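Local coordinates for putative acetylornithine deacetylase (Sulfolobus tokodaii, PDB 3VPB), which catalyses, probably, the ATP-dependent joining of glutamate to the C-terminal glutamate of the carrier protein LysW in arginine biosynthesis, at residues I101-A113 and A160-Y172. Sequence-based numbering, arbitrary orientation.
Sequences IPDSIIALSAEAA and ALKAHIVQEYIQY. With ADP (adenosine-5'-diphosphate), chain L.
Ala113 sets its CB squarely over the centre of the His164 ring, 3.7 Å from the ring centroid and 2° off the normal, a CH-pi contact, while Ala107 O lies at the ring's edge. His164 ND1 is taken by Asp126, a bond that, with the methyl on the face, would hold the turn of the imidazole. The amide of Gln167 is a second flat group: its NE2 gives a hydrogen bond of 3.0 Å to Ser104 OG, tilted 19° from the amide plane, and Pro102 CB lies 3.6 Å from that same NE2. Ser104 OG in turn donates to Pro102 O. At the other end of the amide, Gln167 OE1 accepts from N6 of ADP at 2.8 Å and also from Lys127. With CG wedged between backbone N and carbonyl carbon (chi1 39°) and the chain extended beyond, the amide reaches both the serine and the adenine. A leucine here would probably leave Ser104 OG and the adenine amino group each without this partner, and Lys127 less firmly placed.

The two groups sit on opposite faces of the sheet in which strands 104-107 and 164-168 run antiparallel; Ile105 with Val166 and Ala107 with His164 are the hydrogen-bonded pairs. On the face that carries Ser104 and Gln167, Ile106 CD1 packs on Ile165. Past the last bridge, Glu168 OE2 receives Asp103 N at 2.8 Å, on its anti side, and Glu168 N returns a bond to Asp103 O. The two carboxylates come close, and Lys244, salt-bridged to Glu168, probably offsets their charge. Ile105 and Ile106 also pair with a strand of the second subunit, so the sheet continues across the interface. The backbone of 168-170 meets ADP too: Glu168 O accepts from N6 and Ile170 N donates to N1, backbone recognition of the adenine edge in the nucleotide pocket of the ATP-grasp fold.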
loop_
_atom_site.group_PDB
_atom_site.type_symbol
_atom_site.label_atom_id
_atom_site.label_comp_id
_atom_site.label_asym_id
_atom_site.label_seq_id
_atom_site.Cartn_x
_atom_site.Cartn_y
_atom_site.Cartn_z
ATOM N N ILE B 101 4.860 -10.143 30.750
ATOM C CA ILE B 101 4.519 -10.100 29.332
ATOM C C ILE B 101 5.442 -11.081 28.665
ATOM O O ILE B 101 6.457 -11.488 29.244
ATOM C CB ILE B 101 4.720 -8.648 28.733
ATOM C CG1 ILE B 101 6.214 -8.260 28.767
ATOM C CG2 ILE B 101 3.764 -7.653 29.441
ATOM C CD1 ILE B 101 6.606 -6.992 27.956
ATOM N N PRO B 102 5.123 -11.500 27.429
ATOM C CA PRO B 102 6.102 -12.418 26.842
ATOM C C PRO B 102 7.463 -11.754 26.670
ATOM O O PRO B 102 7.537 -10.550 26.412
ATOM C CB PRO B 102 5.513 -12.728 25.456
ATOM C CG PRO B 102 4.039 -12.408 25.587
ATOM C CD PRO B 102 3.993 -11.223 26.536
ATOM N N ASP B 103 8.540 -12.518 26.831
ATOM C CA ASP B 103 9.886 -11.953 26.627
ATOM C C ASP B 103 9.985 -11.417 25.209
ATOM O O ASP B 103 9.811 -12.183 24.271
ATOM C CB ASP B 103 10.936 -13.032 26.846
ATOM C CG ASP B 103 11.140 -13.362 28.311
ATOM O OD1 ASP B 103 10.656 -12.610 29.183
ATOM O OD2 ASP B 103 11.826 -14.365 28.586
ATOM N N SER B 104 10.236 -10.116 25.038
ATOM C CA SER B 104 10.031 -9.511 23.707
ATOM C C SER B 104 11.189 -8.622 23.321
ATOM O O SER B 104 11.822 -8.039 24.181
ATOM C CB SER B 104 8.779 -8.654 23.675
ATOM O OG SER B 104 7.629 -9.386 23.996
ATOM N N ILE B 105 11.452 -8.539 22.019
ATOM C CA ILE B 105 12.464 -7.640 21.480
ATOM C C ILE B 105 11.807 -6.902 20.314
ATOM O O ILE B 105 11.060 -7.501 19.543
ATOM C CB ILE B 105 13.694 -8.402 20.951
ATOM C CG1 ILE B 105 14.324 -9.267 22.039
ATOM C CG2 ILE B 105 14.753 -7.426 20.401
ATOM C CD1 ILE B 105 15.428 -10.206 21.496
ATOM N N ILE B 106 12.056 -5.604 20.211
ATOM C CA ILE B 106 11.454 -4.800 19.154
ATOM C C ILE B 106 12.475 -4.527 18.065
ATOM O O ILE B 106 13.603 -4.129 18.354
ATOM C CB ILE B 106 10.895 -3.477 19.726
ATOM C CG1 ILE B 106 9.877 -3.787 20.820
ATOM C CG2 ILE B 106 10.277 -2.595 18.619
ATOM C CD1 ILE B 106 8.804 -4.866 20.456
ATOM N N ALA B 107 12.064 -4.757 16.819
ATOM C CA ALA B 107 12.936 -4.578 15.671
ATOM C C ALA B 107 12.256 -3.640 14.674
ATOM O O ALA B 107 11.151 -3.925 14.190
ATOM C CB ALA B 107 13.205 -5.934 15.018
ATOM N N LEU B 108 12.919 -2.527 14.361
ATOM C CA LEU B 108 12.271 -1.481 13.572
ATOM C C LEU B 108 12.775 -1.374 12.138
ATOM O O LEU B 108 12.637 -0.316 11.496
ATOM C CB LEU B 108 12.362 -0.128 14.288
ATOM C CG LEU B 108 11.811 -0.154 15.720
ATOM C CD1 LEU B 108 12.152 1.131 16.452
ATOM C CD2 LEU B 108 10.260 -0.398 15.770
ATOM N N SER B 109 13.355 -2.461 11.646
ATOM C CA SER B 109 13.783 -2.564 10.248
ATOM C C SER B 109 13.994 -4.034 9.919
ATOM O O SER B 109 14.078 -4.854 10.804
ATOM C CB SER B 109 15.095 -1.783 10.017
ATOM O OG SER B 109 16.176 -2.416 10.691
ATOM N N ALA B 110 14.099 -4.369 8.624
ATOM C CA ALA B 110 14.439 -5.732 8.229
ATOM C C ALA B 110 15.771 -6.184 8.814
ATOM O O ALA B 110 15.929 -7.340 9.251
ATOM C CB ALA B 110 14.470 -5.832 6.674
ATOM N N GLU B 111 16.740 -5.267 8.817
ATOM C CA GLU B 111 18.058 -5.563 9.370
ATOM C C GLU B 111 17.962 -5.887 10.860
ATOM O O GLU B 111 18.515 -6.886 11.328
ATOM C CB GLU B 111 19.006 -4.367 9.181
ATOM C CG GLU B 111 20.363 -4.596 9.857
ATOM C CD GLU B 111 21.321 -3.430 9.690
ATOM O OE1 GLU B 111 21.045 -2.533 8.872
ATOM O OE2 GLU B 111 22.374 -3.429 10.357
ATOM N N ALA B 112 17.267 -5.033 11.600
ATOM C CA ALA B 112 17.076 -5.270 13.023
ATOM C C ALA B 112 16.280 -6.554 13.317
ATOM O O ALA B 112 16.557 -7.233 14.292
ATOM C CB ALA B 112 16.405 -4.082 13.666
ATOM N N ALA B 113 15.291 -6.874 12.482
ATOM C CA ALA B 113 14.476 -8.097 12.681
ATOM C C ALA B 113 15.353 -9.358 12.618
ATOM O O ALA B 113 15.253 -10.273 13.471
ATOM C CB ALA B 113 13.333 -8.167 11.659
ATOM N N ALA B 160 3.734 1.227 10.463
ATOM C CA ALA B 160 3.659 0.587 11.779
ATOM C C ALA B 160 3.682 -0.946 11.648
ATOM O O ALA B 160 4.171 -1.643 12.546
ATOM C CB ALA B 160 2.430 1.072 12.568
ATOM N N LEU B 161 3.213 -1.469 10.509
ATOM C CA LEU B 161 3.239 -2.926 10.274
ATOM C C LEU B 161 4.652 -3.420 10.006
ATOM O O LEU B 161 4.902 -4.620 10.003
ATOM C CB LEU B 161 2.326 -3.324 9.110
ATOM C CG LEU B 161 0.826 -3.082 9.251
ATOM C CD1 LEU B 161 0.140 -3.572 7.964
ATOM C CD2 LEU B 161 0.262 -3.803 10.450
ATOM N N LYS B 162 5.572 -2.488 9.790
ATOM C CA LYS B 162 6.979 -2.817 9.582
ATOM C C LYS B 162 7.768 -2.928 10.893
ATOM O O LYS B 162 8.944 -3.294 10.888
ATOM C CB LYS B 162 7.628 -1.781 8.659
ATOM C CG LYS B 162 7.046 -1.784 7.236
ATOM C CD LYS B 162 7.618 -0.662 6.378
ATOM C CE LYS B 162 6.894 -0.615 5.027
ATOM N NZ LYS B 162 7.606 0.256 4.047
ATOM N N ALA B 163 7.138 -2.576 12.013
ATOM C CA ALA B 163 7.761 -2.744 13.309
ATOM C C ALA B 163 7.507 -4.193 13.742
ATOM O O ALA B 163 6.382 -4.671 13.656
ATOM C CB ALA B 163 7.155 -1.785 14.316
ATOM N N HIS B 164 8.544 -4.887 14.183
ATOM C CA HIS B 164 8.412 -6.287 14.556
ATOM C C HIS B 164 8.472 -6.438 16.062
ATOM O O HIS B 164 9.468 -6.027 16.668
ATOM C CB HIS B 164 9.571 -7.108 14.015
ATOM C CG HIS B 164 9.690 -7.110 12.515
ATOM N ND1 HIS B 164 9.493 -8.245 11.763
ATOM C CD2 HIS B 164 10.076 -6.146 11.649
ATOM C CE1 HIS B 164 9.715 -7.974 10.488
ATOM N NE2 HIS B 164 10.055 -6.701 10.389
ATOM N N ILE B 165 7.470 -7.111 16.624
ATOM C CA ILE B 165 7.538 -7.573 18.016
ATOM C C ILE B 165 7.959 -9.039 17.959
ATOM O O ILE B 165 7.186 -9.886 17.535
ATOM C CB ILE B 165 6.203 -7.455 18.752
ATOM C CG1 ILE B 165 5.650 -6.020 18.630
ATOM C CG2 ILE B 165 6.383 -7.854 20.232
ATOM C CD1 ILE B 165 4.211 -5.859 19.216
ATOM N N VAL B 166 9.187 -9.312 18.370
ATOM C CA VAL B 166 9.763 -10.643 18.269
ATOM C C VAL B 166 9.766 -11.229 19.668
ATOM O O VAL B 166 10.462 -10.719 20.535
ATOM C CB VAL B 166 11.207 -10.547 17.758
ATOM C CG1 VAL B 166 11.871 -11.933 17.719
ATOM C CG2 VAL B 166 11.251 -9.836 16.368
ATOM N N GLN B 167 9.024 -12.313 19.891
ATOM C CA GLN B 167 8.875 -12.768 21.272
ATOM C C GLN B 167 8.865 -14.268 21.437
ATOM O O GLN B 167 8.729 -15.031 20.474
ATOM C CB GLN B 167 7.642 -12.136 21.947
ATOM C CG GLN B 167 6.433 -11.999 21.078
ATOM C CD GLN B 167 5.143 -11.581 21.800
ATOM O OE1 GLN B 167 4.135 -12.219 21.591
ATOM N NE2 GLN B 167 5.169 -10.495 22.618
ATOM N N GLU B 168 9.027 -14.683 22.674
ATOM C CA GLU B 168 8.999 -16.109 22.993
ATOM C C GLU B 168 7.637 -16.687 22.640
ATOM O O GLU B 168 6.611 -16.016 22.754
ATOM C CB GLU B 168 9.308 -16.345 24.476
ATOM C CG GLU B 168 8.349 -15.681 25.411
ATOM C CD GLU B 168 8.601 -16.052 26.871
ATOM O OE1 GLU B 168 8.931 -17.240 27.149
ATOM O OE2 GLU B 168 8.453 -15.157 27.740
ATOM N N TYR B 169 7.646 -17.941 22.206
ATOM C CA TYR B 169 6.422 -18.642 21.885
ATOM C C TYR B 169 5.917 -19.337 23.148
ATOM O O TYR B 169 6.642 -20.129 23.745
ATOM C CB TYR B 169 6.718 -19.647 20.770
ATOM C CG TYR B 169 5.523 -20.459 20.358
ATOM C CD1 TYR B 169 4.345 -19.846 19.929
ATOM C CD2 TYR B 169 5.571 -21.845 20.401
ATOM C CE1 TYR B 169 3.236 -20.604 19.551
ATOM C CE2 TYR B 169 4.476 -22.619 20.009
ATOM C CZ TYR B 169 3.327 -21.993 19.589
ATOM O OH TYR B 169 2.255 -22.768 19.223
ATOM N N ILE B 170 4.696 -18.996 23.579
ATOM C CA ILE B 170 4.172 -19.510 24.837
ATOM C C ILE B 170 2.879 -20.228 24.529
ATOM O O ILE B 170 1.833 -19.597 24.282
ATOM C CB ILE B 170 3.913 -18.373 25.896
ATOM C CG1 ILE B 170 5.127 -17.452 26.022
ATOM C CG2 ILE B 170 3.585 -18.975 27.265
ATOM C CD1 ILE B 170 4.908 -16.240 26.956
ATOM N N GLN B 171 2.945 -21.558 24.515
ATOM C CA GLN B 171 1.740 -22.344 24.308
ATOM C C GLN B 171 2.023 -23.801 24.609
ATOM O O GLN B 171 2.843 -24.451 23.925
ATOM C CB GLN B 171 1.234 -22.232 22.851
ATOM C CG GLN B 171 -0.058 -23.009 22.599
ATOM C CD GLN B 171 -1.187 -22.528 23.451
ATOM O OE1 GLN B 171 -1.673 -23.250 24.317
ATOM N NE2 GLN B 171 -1.604 -21.286 23.240
ATOM N N TYR B 172 1.314 -24.333 25.596
ATOM C CA TYR B 172 1.420 -25.755 25.873
ATOM C C TYR B 172 0.089 -26.365 26.251
ATOM O O TYR B 172 0.014 -27.549 26.582
ATOM C CB TYR B 172 2.512 -26.036 26.896
ATOM C CG TYR B 172 2.135 -25.749 28.326
ATOM C CD1 TYR B 172 1.968 -24.445 28.774
ATOM C CD2 TYR B 172 1.965 -26.792 29.239
ATOM C CE1 TYR B 172 1.639 -24.181 30.098
ATOM C CE2 TYR B 172 1.635 -26.535 30.589
ATOM C CZ TYR B 172 1.459 -25.232 30.994
ATOM O OH TYR B 172 1.128 -24.950 32.304
HETATM P PB ADP L . -4.355 -10.131 17.927
HETATM O O1B ADP L . -4.509 -8.735 18.400
HETATM O O2B ADP L . -5.342 -11.140 18.491
HETATM O O3B ADP L . -4.175 -10.299 16.445
HETATM P PA ADP L . -2.504 -11.588 19.630
HETATM O O1A ADP L . -1.124 -11.125 20.085
HETATM O O2A ADP L . -3.663 -11.776 20.584
HETATM O O3A ADP L . -2.893 -10.566 18.450
HETATM O "O5'" ADP L . -2.254 -12.969 18.848
HETATM C "C5'" ADP L . -3.298 -13.763 18.286
HETATM C "C4'" ADP L . -3.120 -15.212 18.700
HETATM O "O4'" ADP L . -1.794 -15.630 18.359
HETATM C "C3'" ADP L . -3.220 -15.360 20.221
HETATM O "O3'" ADP L . -4.571 -15.616 20.624
HETATM C "C2'" ADP L . -2.331 -16.548 20.498
HETATM O "O2'" ADP L . -3.036 -17.771 20.243
HETATM C "C1'" ADP L . -1.268 -16.408 19.440
HETATM N N9 ADP L . -0.085 -15.711 19.980
HETATM C C8 ADP L . 0.246 -14.402 19.837
HETATM N N7 ADP L . 1.427 -14.183 20.434
HETATM C C5 ADP L . 1.854 -15.352 20.952
HETATM C C6 ADP L . 3.009 -15.811 21.732
HETATM N N6 ADP L . 3.991 -14.945 22.045
HETATM N N1 ADP L . 3.096 -17.139 22.044
HETATM C C2 ADP L . 2.140 -18.018 21.720
HETATM N N3 ADP L . 1.033 -17.641 21.031
HETATM C C4 ADP L . 0.859 -16.347 20.649
#